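Local coordinates for RedY-like protein (Hahella chejuensis, PDB 2JDJ), which probably takes part in the biosynthesis of the red pigment prodigiosin and belongs to the dimeric alpha-beta barrel clan, at residues I4-L10 with Y53-I59; T30-L34 with T73-L79; N25-A29 with R39-H43; A18-W22 with A82-A87. All blocks are in the same frame, centred on the assembly; numbering follows the deposited sequence.

Interaction 1. Residues I4-L10 with Y53-I59; sequences IIHKIRL and YHYVEVI
His6 and Glu57 lie side by side on one face of two antiparallel strands, both pointing the same way, with ring and carboxylate planes 57° apart. His6 ND1 donates to the anti lone pair of Glu57 OE2 at 2.6 Å, the oxygen sitting 17° out of the ring plane. Glu57 reaches it with CG wedged between its backbone N and carbonyl carbon (chi1 77°) and the rest of the chain extended; a glycerol shares OE2. The Ile8 side chain crosses that of Glu57 at about a right angle, CD1 3.7 Å from Glu57 CD, and Ile59 CD1 touches His6 CE1. Leu10 CD1 meets the edge of Tyr55 at CE2, 3.7 Å away. On the other face the extended Lys7 chain runs over one face of the Tyr53 ring, a CH-pi contact with CD 4.0 Å from the centroid, while NZ pairs with Glu91 of its own and of the second subunit. Ile8 O accepts from both His54 N (2.8 Å) and Tyr55 N (3.0 Å), the signature of a classic beta bulge. Hydrogen-bonded pairs Ile4-Ile59, His6-Glu57 and Ile8-Tyr55 thus form the centre of the antiparallel sheet of a ferredoxin-like alpha-beta fold, as in dimeric alpha-beta barrel proteins.

Interaction 2. Residues T30-L34 with T73-L79; sequences TCPDL and TSTFAGL
Leu34, Thr75 and Thr30 carry most of this contact, which is apolar and has no hydrogen bond across it. Leu34 and Thr75 slide past each other in opposite directions, Leu34 CD2 lying 3.8 Å from Thr75 CG2. The same methyl of Thr75 is pressed against Thr30 CG2 at 3.3 Å, tighter than usual van der Waals contact, and Asp33 CB closes in on it as well. Thr30 turns CG2 to this meeting by placing it opposite its backbone N, while OG1 stays beside that nitrogen and bonds to Val26 O in its own helix. Leu79 comes tip to tip with both partners: CD1 is 4.2 Å from Leu34 CD1, and CD2 is 3.6 Å from Thr30 OG1. A short 3-10 turn at 31-33, following helix 16-30, is thereby packed against the first turns of helix 74-86. Thr73 is the N-cap of that helix, OG1 accepting from Phe76 N at 3.3 Å and also bonding to Asp70 O. A valine in place of Thr73 would probably leave Phe76 N without its capping acceptor and fray the helix start. Leu34 CD2 packs 4.1 Å from this same OG1, and its CD1 lies at the edge of the Phe76 ring.

Interaction 3. Residues N25-A29 with R39-H43; sequences NVDYA and RFDVH. With IPA (isopropyl alcohol), chain F.
One hydrogen bond joins helix and strand directly: Val42 N donates to Tyr28 OH over 3.1 Å, with an N-H...O angle of 160°, meeting the tyrosine near its ring plane. The hydroxyl also bonds to Leu98 O of the second subunit, so it links this strand to the dimer partner. Aromatic packing comes next. Tyr28 and Phe40 cross at about a right angle, ring planes 81° apart and centroids 5.8 Å from each other; the pair is oblique, with Tyr28 CD1 3.6 Å from Phe40 CD2. A carboxylate and a solvent molecule lie at the outer end of Phe40. Asp27 OD2 lies at the edge of that ring, 3.4 Å from CZ, its carboxylate turned 65° from the ring plane. Asp27 OD1 accepts from O2 of an isopropyl alcohol at 2.6 Å, and C1 of this solvent molecule covers the centre of one face of Phe40. The alcohol probably came from the crystallisation liquor, but it may mark a pocket between helix and sheet. Helix 16-30 here runs roughly antiparallel to strand 37-44, packed on the face of the sheet; that strand is hydrogen-bonded to strand 55-61 along one side and continues the sheet into the second subunit along the other.

Interaction 4. Residues A18-W22 with A82-A87; sequences AFEFW and AFSRMA
Trp22 and the selenomethionine Met86 meet between two nearly antiparallel helices, whose short axes run 160° apart with a closest approach of 10.8 Å. The Met86 side chain leaves with CG opposite the carbonyl carbon, extends through chi2, then bends at chi3 (-62°). That last turn carries CE over one face of the indole, toward its rim and 4.1 Å from Trp22 CD2, while SE rests against the other helix, 3.5 Å from Phe19 CA. The same methyl also touches Phe19 CD1 at 3.9 Å, so it is lodged between the two aromatic residues. Trp22 swings its indole across to helix 74-86 with CG held opposite the backbone N (chi1 173°). Its pyrrole side meets Ala82, whose CB is 3.4 Å from NE1, and its six-membered ring reaches Phe83, with CH2 3.9 Å from Phe83 CB. Phe19 and Phe83 lie side by side and point the same way, CE1 of Phe19 being 4.1 Å from CE1 of Phe83, at the edge of the Phe19 ring. Beyond them Ala87 CB covers one face of Phe83, offset toward the rim. A serine in place of Trp22 would probably open a gap between the helices and leave the Met86 methyl group able to swing. Together helices 16-30 and 74-86 pack side by side over the sheet: Phe19 rests on Leu10 and Phe83 on Ile8, both of strand 2-10, and Ala87 leads from helix 74-86 into strand 87-97, outermost within this chain.

How the interactions relate
Interactions 1 and 3 are buried, whereas 2 and 4 are partly buried contacts of the helical layer. Interaction 1 is built on backbone hydrogen bonding and a histidine-carboxylate pair; interaction 3 mixes one hydrogen bond with aromatic packing; interactions 2 and 4 are van der Waals packing with no hydrogen bond across their segments. Interactions 3 and 4 share helix 16-30, and interactions 2 and 4 share helix 74-86. The sheet joins the buried pair: Val58 N lies 2.9 Å from Asp41 O, and Glu57 OE1 packs on Phe40 CZ. Tyr55 OH probably bonds to Glu20 OE2, tying sheet to helix 16-30, while Leu79 packs against Asp27, bringing interaction 2 up to interaction 3.

Interaction 1. Residues I4-L10 with Y53-I59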
loop_
_atom_site.group_PDB
_atom_site.type_symbol
_atom_site.label_atom_id
_atom_site.label_comp_id
_atom_site.label_asym_id
_atom_site.label_seq_id
_atom_site.Cartn_x
_atom_site.Cartn_y
_atom_site.Cartn_z
ATOM N N ILE A 4 -4.228 -3.822 4.274
ATOM C CA ILE A 4 -5.272 -2.819 4.351
ATOM C C ILE A 4 -4.614 -1.478 4.083
ATOM O O ILE A 4 -3.565 -1.182 4.651
ATOM C CB ILE A 4 -5.941 -2.804 5.746
ATOM C CG1 ILE A 4 -6.584 -4.164 6.053
ATOM C CG2 ILE A 4 -6.968 -1.664 5.834
ATOM C CD1 ILE A 4 -6.990 -4.332 7.501
ATOM N N ILE A 5 -5.229 -0.682 3.211
ATOM C CA ILE A 5 -4.709 0.614 2.817
ATOM C C ILE A 5 -5.810 1.629 3.047
ATOM O O ILE A 5 -6.960 1.389 2.666
ATOM C CB ILE A 5 -4.299 0.603 1.319
ATOM C CG1 ILE A 5 -3.086 -0.312 1.114
ATOM C CG2 ILE A 5 -3.984 2.030 0.799
ATOM C CD1 ILE A 5 -2.853 -0.737 -0.345
ATOM N N HIS A 6 -5.480 2.741 3.713
ATOM C CA HIS A 6 -6.440 3.845 3.916
ATOM C C HIS A 6 -5.964 5.152 3.281
ATOM O O HIS A 6 -4.796 5.496 3.374
ATOM C CB HIS A 6 -6.651 4.140 5.410
ATOM C CG HIS A 6 -7.227 3.006 6.188
ATOM N ND1 HIS A 6 -6.601 2.474 7.293
ATOM C CD2 HIS A 6 -8.371 2.292 6.025
ATOM C CE1 HIS A 6 -7.328 1.480 7.777
ATOM N NE2 HIS A 6 -8.417 1.361 7.038
ATOM N N LYS A 7 -6.885 5.881 2.658
ATOM C CA LYS A 7 -6.646 7.265 2.299
ATOM C C LYS A 7 -7.066 8.014 3.541
ATOM O O LYS A 7 -8.120 7.712 4.123
ATOM C CB LYS A 7 -7.522 7.696 1.122
ATOM C CG LYS A 7 -7.175 6.997 -0.190
ATOM C CD LYS A 7 -8.116 7.439 -1.271
ATOM C CE LYS A 7 -7.620 7.020 -2.663
ATOM N NZ LYS A 7 -8.732 7.310 -3.645
ATOM N N ILE A 8 -6.234 8.963 3.957
ATOM C CA ILE A 8 -6.453 9.722 5.197
ATOM C C ILE A 8 -6.524 11.206 4.896
ATOM O O ILE A 8 -5.603 11.755 4.307
ATOM C CB ILE A 8 -5.301 9.459 6.202
ATOM C CG1 ILE A 8 -5.344 7.991 6.677
ATOM C CG2 ILE A 8 -5.370 10.472 7.379
ATOM C CD1 ILE A 8 -4.054 7.509 7.319
ATOM N N ARG A 9 -7.601 11.868 5.315
ATOM C CA ARG A 9 -7.728 13.297 5.107
ATOM C C ARG A 9 -7.620 14.029 6.446
ATOM O O ARG A 9 -8.357 13.713 7.369
ATOM C CB ARG A 9 -9.072 13.617 4.451
ATOM C CG ARG A 9 -9.157 14.978 3.794
ATOM C CD ARG A 9 -10.583 15.294 3.317
ATOM N NE ARG A 9 -11.516 15.338 4.435
ATOM C CZ ARG A 9 -11.817 16.436 5.142
ATOM N NH1 ARG A 9 -11.299 17.624 4.845
ATOM N NH2 ARG A 9 -12.670 16.347 6.149
ATOM N N LEU A 10 -6.718 15.005 6.535
ATOM C CA LEU A 10 -6.639 15.887 7.697
ATOM C C LEU A 10 -7.814 16.840 7.666
ATOM O O LEU A 10 -8.191 17.319 6.605
ATOM C CB LEU A 10 -5.342 16.690 7.675
ATOM C CG LEU A 10 -3.987 15.970 7.683
ATOM C CD1 LEU A 10 -2.826 16.988 7.894
ATOM C CD2 LEU A 10 -3.936 14.880 8.740
ATOM N N TYR A 53 -7.591 13.603 -0.022
ATOM C CA TYR A 53 -6.822 12.919 1.022
ATOM C C TYR A 53 -5.399 13.440 1.034
ATOM O O TYR A 53 -4.907 13.888 -0.004
ATOM C CB TYR A 53 -6.828 11.398 0.858
ATOM C CG TYR A 53 -6.114 10.891 -0.382
ATOM C CD1 TYR A 53 -4.781 10.455 -0.329
ATOM C CD2 TYR A 53 -6.769 10.855 -1.598
ATOM C CE1 TYR A 53 -4.129 9.982 -1.497
ATOM C CE2 TYR A 53 -6.136 10.403 -2.749
ATOM C CZ TYR A 53 -4.824 9.966 -2.693
ATOM O OH TYR A 53 -4.227 9.512 -3.862
ATOM N N HIS A 54 -4.755 13.396 2.206
ATOM C CA HIS A 54 -3.388 13.921 2.389
ATOM C C HIS A 54 -2.359 12.830 2.585
ATOM O O HIS A 54 -1.184 12.991 2.216
ATOM C CB HIS A 54 -3.359 14.907 3.572
ATOM C CG HIS A 54 -4.411 15.957 3.455
ATOM N ND1 HIS A 54 -4.282 17.041 2.614
ATOM C CD2 HIS A 54 -5.651 16.034 3.987
ATOM C CE1 HIS A 54 -5.390 17.756 2.650
ATOM N NE2 HIS A 54 -6.232 17.169 3.484
ATOM N N TYR A 55 -2.810 11.713 3.154
ATOM C CA TYR A 55 -1.906 10.629 3.543
ATOM C C TYR A 55 -2.460 9.311 3.102
ATOM O O TYR A 55 -3.658 9.176 2.875
ATOM C CB TYR A 55 -1.644 10.610 5.068
ATOM C CG TYR A 55 -0.903 11.842 5.547
ATOM C CD1 TYR A 55 0.499 11.883 5.571
ATOM C CD2 TYR A 55 -1.603 12.974 5.949
ATOM C CE1 TYR A 55 1.175 13.032 5.998
ATOM C CE2 TYR A 55 -0.936 14.148 6.374
ATOM C CZ TYR A 55 0.438 14.165 6.387
ATOM O OH TYR A 55 1.066 15.307 6.814
ATOM N N VAL A 56 -1.558 8.341 2.956
ATOM C CA VAL A 56 -1.948 6.980 2.706
ATOM C C VAL A 56 -1.237 6.113 3.739
ATOM O O VAL A 56 -0.036 6.286 3.961
ATOM C CB VAL A 56 -1.487 6.504 1.297
ATOM C CG1 VAL A 56 -1.931 5.072 1.100
ATOM C CG2 VAL A 56 -2.063 7.393 0.198
ATOM N N GLU A 57 -1.958 5.190 4.364
ATOM C CA GLU A 57 -1.283 4.218 5.218
ATOM C C GLU A 57 -1.438 2.816 4.635
ATOM O O GLU A 57 -2.471 2.502 4.040
ATOM C CB GLU A 57 -1.759 4.315 6.671
ATOM C CG GLU A 57 -3.115 3.694 6.978
ATOM C CD GLU A 57 -3.626 4.016 8.397
ATOM O OE1 GLU A 57 -2.884 4.582 9.235
ATOM O OE2 GLU A 57 -4.798 3.701 8.675
ATOM N N VAL A 58 -0.386 2.010 4.798
ATOM C CA VAL A 58 -0.317 0.644 4.317
ATOM C C VAL A 58 -0.118 -0.278 5.527
ATOM O O VAL A 58 0.889 -0.183 6.240
ATOM C CB VAL A 58 0.833 0.455 3.283
ATOM C CG1 VAL A 58 0.807 -0.967 2.682
ATOM C CG2 VAL A 58 0.728 1.508 2.160
ATOM N N ILE A 59 -1.096 -1.145 5.782
ATOM C CA ILE A 59 -1.016 -2.056 6.918
ATOM C C ILE A 59 -0.961 -3.477 6.393
ATOM O O ILE A 59 -1.921 -3.950 5.766
ATOM C CB ILE A 59 -2.248 -1.966 7.856
ATOM C CG1 ILE A 59 -2.698 -0.517 8.070
ATOM C CG2 ILE A 59 -1.948 -2.683 9.169
ATOM C CD1 ILE A 59 -4.091 -0.391 8.649
HETATM O O HOH W 1 -9.180 18.339 2.418
#

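Interaction 2. Residues T30-L34 with T73-L79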
loop_
_atom_site.group_PDB
_atom_site.type_symbol
_atom_site.label_atom_id
_atom_site.label_comp_id
_atom_site.label_asym_id
_atom_site.label_seq_id
_atom_site.Cartn_x
_atom_site.Cartn_y
_atom_site.Cartn_z
ATOM N N THR A 30 3.446 2.034 18.719
ATOM C CA THR A 30 2.433 1.179 19.355
ATOM C C THR A 30 2.257 -0.153 18.622
ATOM O O THR A 30 1.650 -1.090 19.150
ATOM C CB THR A 30 1.077 1.910 19.455
ATOM O OG1 THR A 30 1.261 3.175 20.092
ATOM C CG2 THR A 30 0.060 1.114 20.251
ATOM N N CYS A 31 2.785 -0.231 17.406
ATOM C CA CYS A 31 2.661 -1.427 16.575
ATOM C C CYS A 31 3.225 -2.737 17.163
ATOM O O CYS A 31 2.694 -3.813 16.851
ATOM C CB CYS A 31 3.231 -1.164 15.177
ATOM S SG CYS A 31 2.107 -0.165 14.127
ATOM N N PRO A 32 4.312 -2.665 17.974
ATOM C CA PRO A 32 4.741 -3.873 18.682
ATOM C C PRO A 32 3.659 -4.480 19.591
ATOM O O PRO A 32 3.728 -5.669 19.880
ATOM C CB PRO A 32 5.930 -3.381 19.527
ATOM C CG PRO A 32 6.442 -2.191 18.814
ATOM C CD PRO A 32 5.218 -1.532 18.255
ATOM N N ASP A 33 2.687 -3.678 20.029
ATOM C CA ASP A 33 1.615 -4.143 20.924
ATOM C C ASP A 33 0.396 -4.672 20.174
ATOM O O ASP A 33 -0.585 -5.085 20.793
ATOM C CB ASP A 33 1.153 -3.023 21.866
ATOM C CG ASP A 33 2.204 -2.637 22.896
ATOM O OD1 ASP A 33 3.194 -3.383 23.060
ATOM O OD2 ASP A 33 2.030 -1.571 23.549
ATOM N N LEU A 34 0.449 -4.644 18.846
ATOM C CA LEU A 34 -0.634 -5.166 18.017
ATOM C C LEU A 34 -0.101 -6.382 17.280
ATOM O O LEU A 34 0.543 -6.251 16.241
ATOM C CB LEU A 34 -1.138 -4.096 17.047
ATOM C CG LEU A 34 -1.596 -2.759 17.637
ATOM C CD1 LEU A 34 -1.823 -1.724 16.522
ATOM C CD2 LEU A 34 -2.844 -2.903 18.506
ATOM N N THR A 73 -8.944 -4.091 21.157
ATOM C CA THR A 73 -8.113 -3.838 22.331
ATOM C C THR A 73 -8.165 -2.354 22.698
ATOM O O THR A 73 -8.507 -1.516 21.870
ATOM C CB THR A 73 -6.640 -4.242 22.102
ATOM O OG1 THR A 73 -6.070 -3.436 21.059
ATOM C CG2 THR A 73 -6.515 -5.722 21.752
ATOM N N SER A 74 -7.821 -2.030 23.937
ATOM C CA SER A 74 -7.753 -0.637 24.372
ATOM C C SER A 74 -6.480 0.041 23.844
ATOM O O SER A 74 -6.377 1.268 23.843
ATOM C CB SER A 74 -7.794 -0.547 25.900
ATOM O OG SER A 74 -6.657 -1.188 26.460
ATOM N N THR A 75 -5.503 -0.767 23.436
ATOM C CA THR A 75 -4.312 -0.279 22.747
ATOM C C THR A 75 -4.744 0.455 21.465
ATOM O O THR A 75 -4.327 1.593 21.217
ATOM C CB THR A 75 -3.367 -1.442 22.383
ATOM O OG1 THR A 75 -3.032 -2.193 23.562
ATOM C CG2 THR A 75 -2.084 -0.928 21.714
ATOM N N PHE A 76 -5.592 -0.198 20.676
ATOM C CA PHE A 76 -6.110 0.379 19.444
ATOM C C PHE A 76 -7.027 1.565 19.701
ATOM O O PHE A 76 -6.941 2.576 19.012
ATOM C CB PHE A 76 -6.812 -0.686 18.599
ATOM C CG PHE A 76 -7.072 -0.258 17.175
ATOM C CD1 PHE A 76 -6.063 -0.334 16.214
ATOM C CD2 PHE A 76 -8.317 0.215 16.799
ATOM C CE1 PHE A 76 -6.293 0.062 14.919
ATOM C CE2 PHE A 76 -8.557 0.604 15.495
ATOM C CZ PHE A 76 -7.544 0.536 14.556
ATOM N N ALA A 77 -7.892 1.460 20.702
ATOM C CA ALA A 77 -8.839 2.533 21.008
ATOM C C ALA A 77 -8.118 3.840 21.296
ATOM O O ALA A 77 -8.628 4.927 20.994
ATOM C CB ALA A 77 -9.749 2.140 22.182
ATOM N N GLY A 78 -6.931 3.728 21.887
ATOM C CA GLY A 78 -6.106 4.893 22.198
ATOM C C GLY A 78 -5.529 5.558 20.956
ATOM O O GLY A 78 -5.398 6.782 20.891
ATOM N N LEU A 79 -5.170 4.744 19.971
ATOM C CA LEU A 79 -4.746 5.253 18.673
ATOM C C LEU A 79 -5.886 5.970 17.943
ATOM O O LEU A 79 -5.734 7.122 17.537
ATOM C CB LEU A 79 -4.182 4.115 17.816
ATOM C CG LEU A 79 -2.910 3.413 18.302
ATOM C CD1 LEU A 79 -2.567 2.283 17.333
ATOM C CD2 LEU A 79 -1.737 4.402 18.440
#

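Interaction 3. Residues N25-A29 with R39-H43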
loop_
_atom_site.group_PDB
_atom_site.type_symbol
_atom_site.label_atom_id
_atom_site.label_comp_id
_atom_site.label_asym_id
_atom_site.label_seq_id
_atom_site.Cartn_x
_atom_site.Cartn_y
_atom_site.Cartn_z
ATOM N N ASN A 25 5.991 8.774 16.284
ATOM C CA ASN A 25 6.419 8.547 17.667
ATOM C C ASN A 25 5.365 7.920 18.558
ATOM O O ASN A 25 5.649 7.557 19.703
ATOM C CB ASN A 25 6.930 9.860 18.255
ATOM C CG ASN A 25 8.067 10.434 17.452
ATOM O OD1 ASN A 25 9.206 10.015 17.598
ATOM N ND2 ASN A 25 7.759 11.383 16.567
ATOM N N VAL A 26 4.141 7.798 18.048
ATOM C CA VAL A 26 3.070 7.192 18.820
ATOM C C VAL A 26 2.460 6.036 18.029
ATOM O O VAL A 26 2.380 4.899 18.522
ATOM C CB VAL A 26 2.002 8.215 19.240
ATOM C CG1 VAL A 26 0.995 7.581 20.180
ATOM C CG2 VAL A 26 2.648 9.420 19.946
ATOM N N ASP A 27 2.035 6.319 16.801
ATOM C CA ASP A 27 1.367 5.301 15.993
ATOM C C ASP A 27 2.332 4.152 15.684
ATOM O O ASP A 27 2.041 3.003 16.008
ATOM C CB ASP A 27 0.778 5.938 14.725
ATOM C CG ASP A 27 -0.332 5.108 14.089
ATOM O OD1 ASP A 27 -0.854 4.130 14.686
ATOM O OD2 ASP A 27 -0.697 5.469 12.959
ATOM N N TYR A 28 3.495 4.464 15.107
ATOM C CA TYR A 28 4.502 3.436 14.809
ATOM C C TYR A 28 4.952 2.753 16.094
ATOM O O TYR A 28 5.166 1.556 16.110
ATOM C CB TYR A 28 5.768 4.004 14.153
ATOM C CG TYR A 28 5.664 4.500 12.724
ATOM C CD1 TYR A 28 4.558 4.197 11.913
ATOM C CD2 TYR A 28 6.696 5.252 12.177
ATOM C CE1 TYR A 28 4.483 4.654 10.588
ATOM C CE2 TYR A 28 6.633 5.712 10.867
ATOM C CZ TYR A 28 5.518 5.411 10.076
ATOM O OH TYR A 28 5.466 5.866 8.782
ATOM N N ALA A 29 5.103 3.536 17.163
ATOM C CA ALA A 29 5.660 3.031 18.414
ATOM C C ALA A 29 4.726 2.040 19.107
ATOM O O ALA A 29 5.164 1.287 19.976
ATOM C CB ALA A 29 5.997 4.200 19.349
ATOM N N ARG A 39 3.642 -5.256 9.152
ATOM C CA ARG A 39 4.297 -4.047 8.636
ATOM C C ARG A 39 3.271 -2.934 8.667
ATOM O O ARG A 39 2.073 -3.169 8.441
ATOM C CB ARG A 39 4.756 -4.207 7.197
ATOM C CG ARG A 39 5.750 -5.299 6.934
ATOM C CD ARG A 39 6.244 -5.231 5.514
ATOM N NE ARG A 39 7.173 -4.124 5.312
ATOM C CZ ARG A 39 8.475 -4.190 5.606
ATOM N NH1 ARG A 39 9.258 -3.149 5.378
ATOM N NH2 ARG A 39 8.999 -5.308 6.110
ATOM N N PHE A 40 3.738 -1.728 8.958
ATOM C CA PHE A 40 2.891 -0.549 8.939
ATOM C C PHE A 40 3.726 0.644 8.553
ATOM O O PHE A 40 4.830 0.820 9.064
ATOM C CB PHE A 40 2.255 -0.322 10.296
ATOM C CG PHE A 40 1.439 0.921 10.375
ATOM C CD1 PHE A 40 0.246 1.035 9.660
ATOM C CD2 PHE A 40 1.867 1.991 11.154
ATOM C CE1 PHE A 40 -0.510 2.177 9.738
ATOM C CE2 PHE A 40 1.111 3.157 11.238
ATOM C CZ PHE A 40 -0.079 3.247 10.528
ATOM N N ASP A 41 3.208 1.450 7.629
ATOM C CA ASP A 41 3.871 2.689 7.233
ATOM C C ASP A 41 2.887 3.698 6.660
ATOM O O ASP A 41 1.865 3.317 6.096
ATOM C CB ASP A 41 5.055 2.447 6.296
ATOM C CG ASP A 41 4.829 1.318 5.300
ATOM O OD1 ASP A 41 5.394 0.208 5.504
ATOM O OD2 ASP A 41 4.120 1.551 4.288
ATOM N N VAL A 42 3.206 4.980 6.838
ATOM C CA VAL A 42 2.345 6.081 6.418
ATOM C C VAL A 42 3.118 6.944 5.420
ATOM O O VAL A 42 4.345 7.045 5.523
ATOM C CB VAL A 42 1.865 6.908 7.635
ATOM C CG1 VAL A 42 1.016 8.084 7.193
ATOM C CG2 VAL A 42 1.049 6.010 8.591
ATOM N N HIS A 43 2.398 7.546 4.462
ATOM C CA HIS A 43 3.011 8.250 3.344
ATOM C C HIS A 43 2.272 9.514 3.034
ATOM O O HIS A 43 1.041 9.491 2.952
ATOM C CB HIS A 43 3.026 7.347 2.108
ATOM C CG HIS A 43 3.485 5.968 2.422
ATOM N ND1 HIS A 43 4.812 5.600 2.383
ATOM C CD2 HIS A 43 2.805 4.890 2.881
ATOM C CE1 HIS A 43 4.929 4.345 2.775
ATOM N NE2 HIS A 43 3.726 3.888 3.072
HETATM C C1 IPA F . -1.270 0.341 13.613
HETATM C C2 IPA F . -2.597 1.046 13.381
HETATM C C3 IPA F . -3.158 0.652 12.024
HETATM O O2 IPA F . -2.389 2.435 13.416
#

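Interaction 4. Residues A18-W22 with A82-A87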
loop_
_atom_site.group_PDB
_atom_site.type_symbol
_atom_site.label_atom_id
_atom_site.label_comp_id
_atom_site.label_asym_id
_atom_site.label_seq_id
_atom_site.Cartn_x
_atom_site.Cartn_y
_atom_site.Cartn_z
ATOM N N ALA A 18 1.748 18.121 13.825
ATOM C CA ALA A 18 1.223 17.311 14.931
ATOM C C ALA A 18 0.864 15.895 14.494
ATOM O O ALA A 18 1.191 14.923 15.191
ATOM C CB ALA A 18 0.023 17.997 15.561
ATOM N N PHE A 19 0.179 15.779 13.356
ATOM C CA PHE A 19 -0.166 14.476 12.778
ATOM C C PHE A 19 1.079 13.622 12.554
ATOM O O PHE A 19 1.175 12.495 13.048
ATOM C CB PHE A 19 -0.952 14.625 11.451
ATOM C CG PHE A 19 -1.271 13.313 10.802
ATOM C CD1 PHE A 19 -2.304 12.507 11.298
ATOM C CD2 PHE A 19 -0.528 12.855 9.724
ATOM C CE1 PHE A 19 -2.588 11.304 10.735
ATOM C CE2 PHE A 19 -0.806 11.607 9.141
ATOM C CZ PHE A 19 -1.835 10.836 9.646
ATOM N N GLU A 20 2.036 14.164 11.809
ATOM C CA GLU A 20 3.263 13.410 11.490
ATOM C C GLU A 20 4.109 13.053 12.707
ATOM O O GLU A 20 4.742 12.014 12.717
ATOM C CB GLU A 20 4.110 14.153 10.446
ATOM C CG GLU A 20 3.353 14.306 9.134
ATOM C CD GLU A 20 4.193 14.774 7.962
ATOM O OE1 GLU A 20 5.427 14.614 7.994
ATOM O OE2 GLU A 20 3.587 15.285 6.982
ATOM N N PHE A 21 4.126 13.909 13.726
ATOM C CA PHE A 21 4.870 13.567 14.933
ATOM C C PHE A 21 4.178 12.394 15.652
ATOM O O PHE A 21 4.842 11.477 16.152
ATOM C CB PHE A 21 5.047 14.775 15.875
ATOM C CG PHE A 21 5.855 14.432 17.101
ATOM C CD1 PHE A 21 7.252 14.563 17.090
ATOM C CD2 PHE A 21 5.233 13.904 18.237
ATOM C CE1 PHE A 21 8.015 14.205 18.209
ATOM C CE2 PHE A 21 5.989 13.528 19.345
ATOM C CZ PHE A 21 7.377 13.682 19.328
ATOM N N TRP A 22 2.844 12.448 15.709
ATOM C CA TRP A 22 2.019 11.399 16.296
ATOM C C TRP A 22 2.218 10.088 15.553
ATOM O O TRP A 22 2.458 9.044 16.173
ATOM C CB TRP A 22 0.542 11.801 16.327
ATOM C CG TRP A 22 -0.356 10.678 16.770
ATOM C CD1 TRP A 22 -0.657 10.315 18.059
ATOM C CD2 TRP A 22 -1.052 9.752 15.920
ATOM N NE1 TRP A 22 -1.500 9.216 18.061
ATOM C CE2 TRP A 22 -1.761 8.855 16.762
ATOM C CE3 TRP A 22 -1.142 9.589 14.528
ATOM C CZ2 TRP A 22 -2.551 7.803 16.249
ATOM C CZ3 TRP A 22 -1.926 8.548 14.023
ATOM C CH2 TRP A 22 -2.621 7.671 14.884
ATOM N N ALA A 82 -6.919 9.595 19.331
ATOM C CA ALA A 82 -5.982 10.645 18.927
ATOM C C ALA A 82 -6.132 10.941 17.438
ATOM O O ALA A 82 -6.241 12.099 17.037
ATOM C CB ALA A 82 -4.552 10.214 19.234
ATOM N N PHE A 83 -6.122 9.880 16.633
ATOM C CA PHE A 83 -6.274 9.987 15.180
ATOM C C PHE A 83 -7.494 10.820 14.794
ATOM O O PHE A 83 -7.416 11.740 13.962
ATOM C CB PHE A 83 -6.358 8.587 14.569
ATOM C CG PHE A 83 -6.606 8.589 13.084
ATOM C CD1 PHE A 83 -5.529 8.639 12.188
ATOM C CD2 PHE A 83 -7.903 8.521 12.576
ATOM C CE1 PHE A 83 -5.753 8.631 10.816
ATOM C CE2 PHE A 83 -8.126 8.514 11.207
ATOM C CZ PHE A 83 -7.054 8.574 10.335
ATOM N N SER A 84 -8.617 10.511 15.443
ATOM C CA SER A 84 -9.906 11.129 15.157
ATOM C C SER A 84 -10.033 12.620 15.486
ATOM O O SER A 84 -10.993 13.269 15.048
ATOM C CB SER A 84 -11.000 10.329 15.851
ATOM O OG SER A 84 -11.248 9.144 15.105
ATOM N N ARG A 85 -9.090 13.163 16.262
ATOM C CA ARG A 85 -9.056 14.609 16.540
ATOM C C ARG A 85 -8.470 15.381 15.358
ATOM O O ARG A 85 -8.685 16.580 15.236
ATOM C CB ARG A 85 -8.212 14.920 17.787
ATOM C CG ARG A 85 -8.718 14.321 19.099
ATOM C CD ARG A 85 -10.088 14.818 19.487
ATOM N NE ARG A 85 -10.079 16.232 19.874
ATOM C CZ ARG A 85 -9.706 16.694 21.067
ATOM N NH1 ARG A 85 -9.291 15.861 22.020
ATOM N NH2 ARG A 85 -9.749 17.999 21.306
HETATM N N MSE A 86 -7.747 14.678 14.480
HETATM C CA MSE A 86 -6.988 15.328 13.401
HETATM C C MSE A 86 -7.393 14.916 11.988
HETATM O O MSE A 86 -7.183 15.678 11.049
HETATM C CB MSE A 86 -5.501 15.022 13.533
HETATM C CG MSE A 86 -4.797 15.626 14.730
HETATM SE SE MSE A 86 -2.982 14.893 14.798
HETATM C CE MSE A 86 -3.328 13.018 15.052
ATOM N N ALA A 87 -7.970 13.727 11.847
ATOM C CA ALA A 87 -8.040 13.071 10.537
ATOM C C ALA A 87 -9.196 12.095 10.413
ATOM O O ALA A 87 -9.764 11.677 11.416
ATOM C CB ALA A 87 -6.723 12.340 10.279
#